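Local coordinates for protein 4-hydroxyphenylpyruvate dioxygenase (Pseudomonas putida, PDB 5HMQ) that dehydrates 3-dehydroshikimate to protocatechuate with the help of a divalent metal cation, in the degradation of quinate and shikimate, at residues I7-L12 against E21-A26; R46-M51 against I57-F62. All blocks are in the same frame, centred on the assembly; numbering follows the deposited sequence.

Overall arrangement
Both contacts seat a helix of the N-terminal TIM barrel against its parallel sheet, and they follow one another along the chain: contact 1 joins the first strand and the turn after it to helix 16-25, contact 2 joins helix 45-55 to the third strand. Contact 1 is wholly buried and buries about twice the surface, 179 against 88 Å². Contact 2 is partly open, with an arginine at its outer margin. Each is made of aliphatic groups gathered on one isoleucine, Ile23 from a helix in the first and Ile59 from a strand in the second. Their centres lie 12 Å apart, and they touch where Ala24 CB comes within 3.8 Å of Ile57 CG2.

Contact 1 (I7-L12 against E21-A26); sequences IATVSL and EAIAAA
The first beta-alpha unit of the TIM barrel is packed together here: strand 6-8 and the short 3-10 turn 9-11 that follows it lie against helix 16-25, which leads on to strand 30-34. Ile23 is the only side chain of 21-26 within 4.5 Å of segment 7-12, and Ile7 and Leu12 close on it. CG1 of Ile23 is the meeting point, 3.8 Å from Ile7 CG2 and 3.7 Å from Leu12 CD1. With CG1 of Ile7 anti to the backbone N (chi1 177°), it is the CG2 methyl that faces the helix, and this also lies 3.9 Å from Ile23 CG2. Branched, purely aliphatic residues suit this buried place, since they fill it without bringing polar atoms that need partners. Leu12 follows the turn, whose hydrogen bonds Ser11 N to Ala8 O and Leu12 N to Thr9 O bring the chain back toward the helix. The metal-binding Glu241 is near, its side chain about 7 Å from that of Ile7. Thr9 is amphipathic: its OG1 is hydrogen-bonded to Asp37 OD2 and Phe34 N, whereas its methyl comes alongside the end of Ile23, with Thr9 CG2 4.3 Å from Ile23 CD1.

Contact 2 (R46-M51 against I57-F62); sequences RQVRQM and IAITLF
Helix 45-55 and strand 58-66 approach most closely at Arg49 and Ile59, whose CA atoms are 7.7 Å apart, in the alpha-beta layering of the TIM barrel: the helix lies on the outside and the strand is the third of the eight-stranded parallel sheet. The helix is regular here, with Gln50 N hydrogen-bonded to Arg46 O and the N of selenomethionine Met51 to Gln47 O, and the strand is held by its sheet neighbours, Thr60 pairing with Val31 and Phe62 with Leu97. Between helix and strand the contact is apolar, and Ile59 carries it. Its side chain sets out toward the helix and is extended beyond (chi2 180°), which takes CD1 to the helix surface. There CD1 lies 4.2 Å from Val48 CG1, a loose methyl-to-methyl approach. A beta-branched isoleucine suits this strand position, being at home in a sheet and long enough to span the gap to the helix. Val48 is buried and compact, and its side chain also meets Ile33 of strand 30-34, Leu93 of helix 76-93 and Leu16 of helix 16-25, so it sits where several elements join. Arg49, by contrast, is exposed. Its fully extended side chain carries the guanidinium well beyond Ile59, a sensible place for a charged residue at the margin of an apolar contact. What meets the strand is its backbone: Arg49 CA is 4.5 Å from Ile59 CD1.

Contact 1 (I7-L12 against E21-A26)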
# COMPACT_ATOMS: atom_id res chain seq x y z
N ILE C 7 21.00 3.82 -6.21
CA ILE C 7 19.58 4.16 -6.31
C ILE C 7 19.37 5.52 -5.66
O ILE C 7 19.96 5.82 -4.62
CB ILE C 7 18.70 3.06 -5.66
CG1 ILE C 7 17.22 3.46 -5.70
CG2 ILE C 7 19.16 2.76 -4.25
CD1 ILE C 7 16.28 2.36 -5.24
N ALA C 8 18.54 6.34 -6.29
CA ALA C 8 18.23 7.65 -5.73
C ALA C 8 17.31 7.52 -4.52
O ALA C 8 16.40 6.68 -4.50
CB ALA C 8 17.59 8.56 -6.78
N THR C 9 17.55 8.34 -3.50
CA THR C 9 16.74 8.27 -2.28
C THR C 9 15.29 8.63 -2.55
O THR C 9 14.40 8.21 -1.81
CB THR C 9 17.32 9.18 -1.20
OG1 THR C 9 17.51 10.50 -1.73
CG2 THR C 9 18.64 8.65 -0.69
N VAL C 10 15.03 9.42 -3.59
CA VAL C 10 13.65 9.77 -3.94
C VAL C 10 12.85 8.54 -4.37
O VAL C 10 11.62 8.59 -4.41
CB VAL C 10 13.64 10.86 -5.03
CG1 VAL C 10 13.98 10.27 -6.39
CG2 VAL C 10 12.31 11.60 -5.05
N SER C 11 13.52 7.43 -4.68
CA SER C 11 12.84 6.20 -5.06
C SER C 11 12.23 5.45 -3.88
O SER C 11 11.50 4.48 -4.09
CB SER C 11 13.81 5.26 -5.80
OG SER C 11 14.43 5.93 -6.89
N LEU C 12 12.51 5.88 -2.65
CA LEU C 12 12.04 5.21 -1.45
C LEU C 12 11.29 6.21 -0.58
O LEU C 12 11.33 7.42 -0.81
CB LEU C 12 13.19 4.59 -0.66
CG LEU C 12 14.17 3.69 -1.42
CD1 LEU C 12 15.32 3.28 -0.50
CD2 LEU C 12 13.47 2.47 -1.98
N GLU C 21 20.00 2.77 5.28
CA GLU C 21 20.16 1.41 5.78
C GLU C 21 19.51 0.39 4.86
O GLU C 21 20.08 -0.66 4.59
CB GLU C 21 19.61 1.28 7.21
CG GLU C 21 20.47 2.00 8.23
CD GLU C 21 19.80 2.04 9.61
OE1 GLU C 21 18.76 1.38 9.78
OE2 GLU C 21 20.35 2.69 10.51
N ALA C 22 18.31 0.70 4.35
CA ALA C 22 17.66 -0.21 3.41
C ALA C 22 18.47 -0.36 2.12
O ALA C 22 18.60 -1.46 1.58
CB ALA C 22 16.24 0.27 3.11
N ILE C 23 19.02 0.75 1.63
CA ILE C 23 19.82 0.71 0.40
C ILE C 23 21.03 -0.19 0.59
O ILE C 23 21.35 -1.03 -0.26
CB ILE C 23 20.22 2.14 -0.02
CG1 ILE C 23 19.00 2.92 -0.50
CG2 ILE C 23 21.29 2.10 -1.10
CD1 ILE C 23 19.25 4.41 -0.65
N ALA C 24 21.72 -0.04 1.72
CA ALA C 24 22.88 -0.89 2.00
C ALA C 24 22.47 -2.34 2.22
O ALA C 24 23.12 -3.25 1.70
CB ALA C 24 23.65 -0.35 3.21
N ALA C 25 21.40 -2.56 2.99
CA ALA C 25 20.96 -3.93 3.27
C ALA C 25 20.56 -4.67 2.00
O ALA C 25 20.69 -5.90 1.93
CB ALA C 25 19.80 -3.91 4.27
N ALA C 26 20.06 -3.95 1.00
CA ALA C 26 19.66 -4.58 -0.25
C ALA C 26 20.84 -4.96 -1.13
O ALA C 26 20.65 -5.69 -2.11
CB ALA C 26 18.72 -3.65 -1.03

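Contact 2 (R46-M51 against I57-F62)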
# COMPACT_ATOMS: atom_id res chain seq x y z
N ARG C 46 27.66 16.21 6.85
CA ARG C 46 28.79 15.36 7.17
C ARG C 46 28.34 14.11 7.93
O ARG C 46 28.93 13.04 7.76
CB ARG C 46 29.81 16.15 7.98
CG ARG C 46 30.98 15.32 8.45
CD ARG C 46 31.99 16.18 9.16
NE ARG C 46 33.31 15.60 9.13
CZ ARG C 46 33.98 15.28 10.24
NH1 ARG C 46 33.46 15.51 11.45
NH2 ARG C 46 35.20 14.73 10.14
N GLN C 47 27.30 14.23 8.76
CA GLN C 47 26.73 13.05 9.39
C GLN C 47 26.14 12.10 8.36
O GLN C 47 26.16 10.88 8.56
CB GLN C 47 25.69 13.46 10.43
CG GLN C 47 26.30 14.12 11.65
CD GLN C 47 25.26 14.62 12.63
OE1 GLN C 47 24.46 15.51 12.32
NE2 GLN C 47 25.26 14.06 13.84
N VAL C 48 25.61 12.62 7.26
CA VAL C 48 25.18 11.76 6.16
C VAL C 48 26.37 11.03 5.57
O VAL C 48 26.32 9.82 5.31
CB VAL C 48 24.43 12.57 5.09
CG1 VAL C 48 24.04 11.67 3.92
CG2 VAL C 48 23.19 13.21 5.69
N ARG C 49 27.48 11.75 5.36
CA ARG C 49 28.70 11.12 4.87
C ARG C 49 29.17 10.01 5.80
O ARG C 49 29.63 8.96 5.35
CB ARG C 49 29.79 12.17 4.69
CG ARG C 49 31.12 11.61 4.21
CD ARG C 49 32.15 12.71 4.06
NE ARG C 49 33.33 12.25 3.34
CZ ARG C 49 34.35 13.03 2.98
NH1 ARG C 49 34.32 14.33 3.28
NH2 ARG C 49 35.38 12.53 2.32
N GLN C 50 29.06 10.24 7.11
CA GLN C 50 29.49 9.23 8.07
C GLN C 50 28.59 8.00 8.03
O GLN C 50 29.07 6.87 8.11
CB GLN C 50 29.53 9.82 9.48
CG GLN C 50 30.17 8.90 10.51
CD GLN C 50 31.62 8.61 10.19
OE1 GLN C 50 32.43 9.53 10.02
NE2 GLN C 50 31.97 7.33 10.11
N MSE C 51 27.28 8.20 7.89
CA MSE C 51 26.34 7.08 7.81
C MSE C 51 26.64 6.19 6.60
O MSE C 51 26.63 4.97 6.71
CB MSE C 51 24.90 7.59 7.73
CG MSE C 51 24.34 8.11 9.05
SE MSE C 51 22.40 8.36 9.01
CE MSE C 51 22.29 9.86 7.78
N ILE C 57 28.38 2.14 1.74
CA ILE C 57 27.88 2.59 0.45
C ILE C 57 28.45 3.97 0.17
O ILE C 57 28.67 4.77 1.08
CB ILE C 57 26.34 2.61 0.39
CG1 ILE C 57 25.76 3.54 1.46
CG2 ILE C 57 25.78 1.20 0.53
CD1 ILE C 57 24.26 3.71 1.39
N ALA C 58 28.70 4.23 -1.11
CA ALA C 58 29.22 5.52 -1.55
C ALA C 58 28.08 6.44 -1.96
O ALA C 58 27.00 5.99 -2.34
CB ALA C 58 30.20 5.34 -2.72
N ILE C 59 28.32 7.74 -1.86
CA ILE C 59 27.40 8.74 -2.39
C ILE C 59 27.87 9.05 -3.80
O ILE C 59 28.84 9.78 -4.01
CB ILE C 59 27.35 10.00 -1.51
CG1 ILE C 59 26.86 9.64 -0.11
CG2 ILE C 59 26.45 11.05 -2.14
CD1 ILE C 59 26.77 10.82 0.84
N THR C 60 27.17 8.48 -4.79
CA THR C 60 27.61 8.54 -6.18
C THR C 60 27.10 9.77 -6.93
O THR C 60 27.58 10.04 -8.03
CB THR C 60 27.17 7.28 -6.92
OG1 THR C 60 25.74 7.20 -6.92
CG2 THR C 60 27.73 6.04 -6.25
N LEU C 61 26.14 10.51 -6.36
CA LEU C 61 25.57 11.65 -7.06
C LEU C 61 24.77 12.50 -6.08
O LEU C 61 24.12 11.97 -5.19
CB LEU C 61 24.68 11.21 -8.23
CG LEU C 61 23.89 12.29 -8.95
CD1 LEU C 61 24.81 13.22 -9.73
CD2 LEU C 61 22.84 11.68 -9.86
N PHE C 62 24.83 13.82 -6.28
CA PHE C 62 23.96 14.77 -5.60
C PHE C 62 23.06 15.40 -6.64
O PHE C 62 23.53 15.81 -7.71
CB PHE C 62 24.77 15.84 -4.86
CG PHE C 62 23.93 16.92 -4.25
CD1 PHE C 62 23.25 16.70 -3.07
CD2 PHE C 62 23.81 18.16 -4.87
CE1 PHE C 62 22.47 17.70 -2.50
CE2 PHE C 62 23.03 19.15 -4.32
CZ PHE C 62 22.36 18.92 -3.13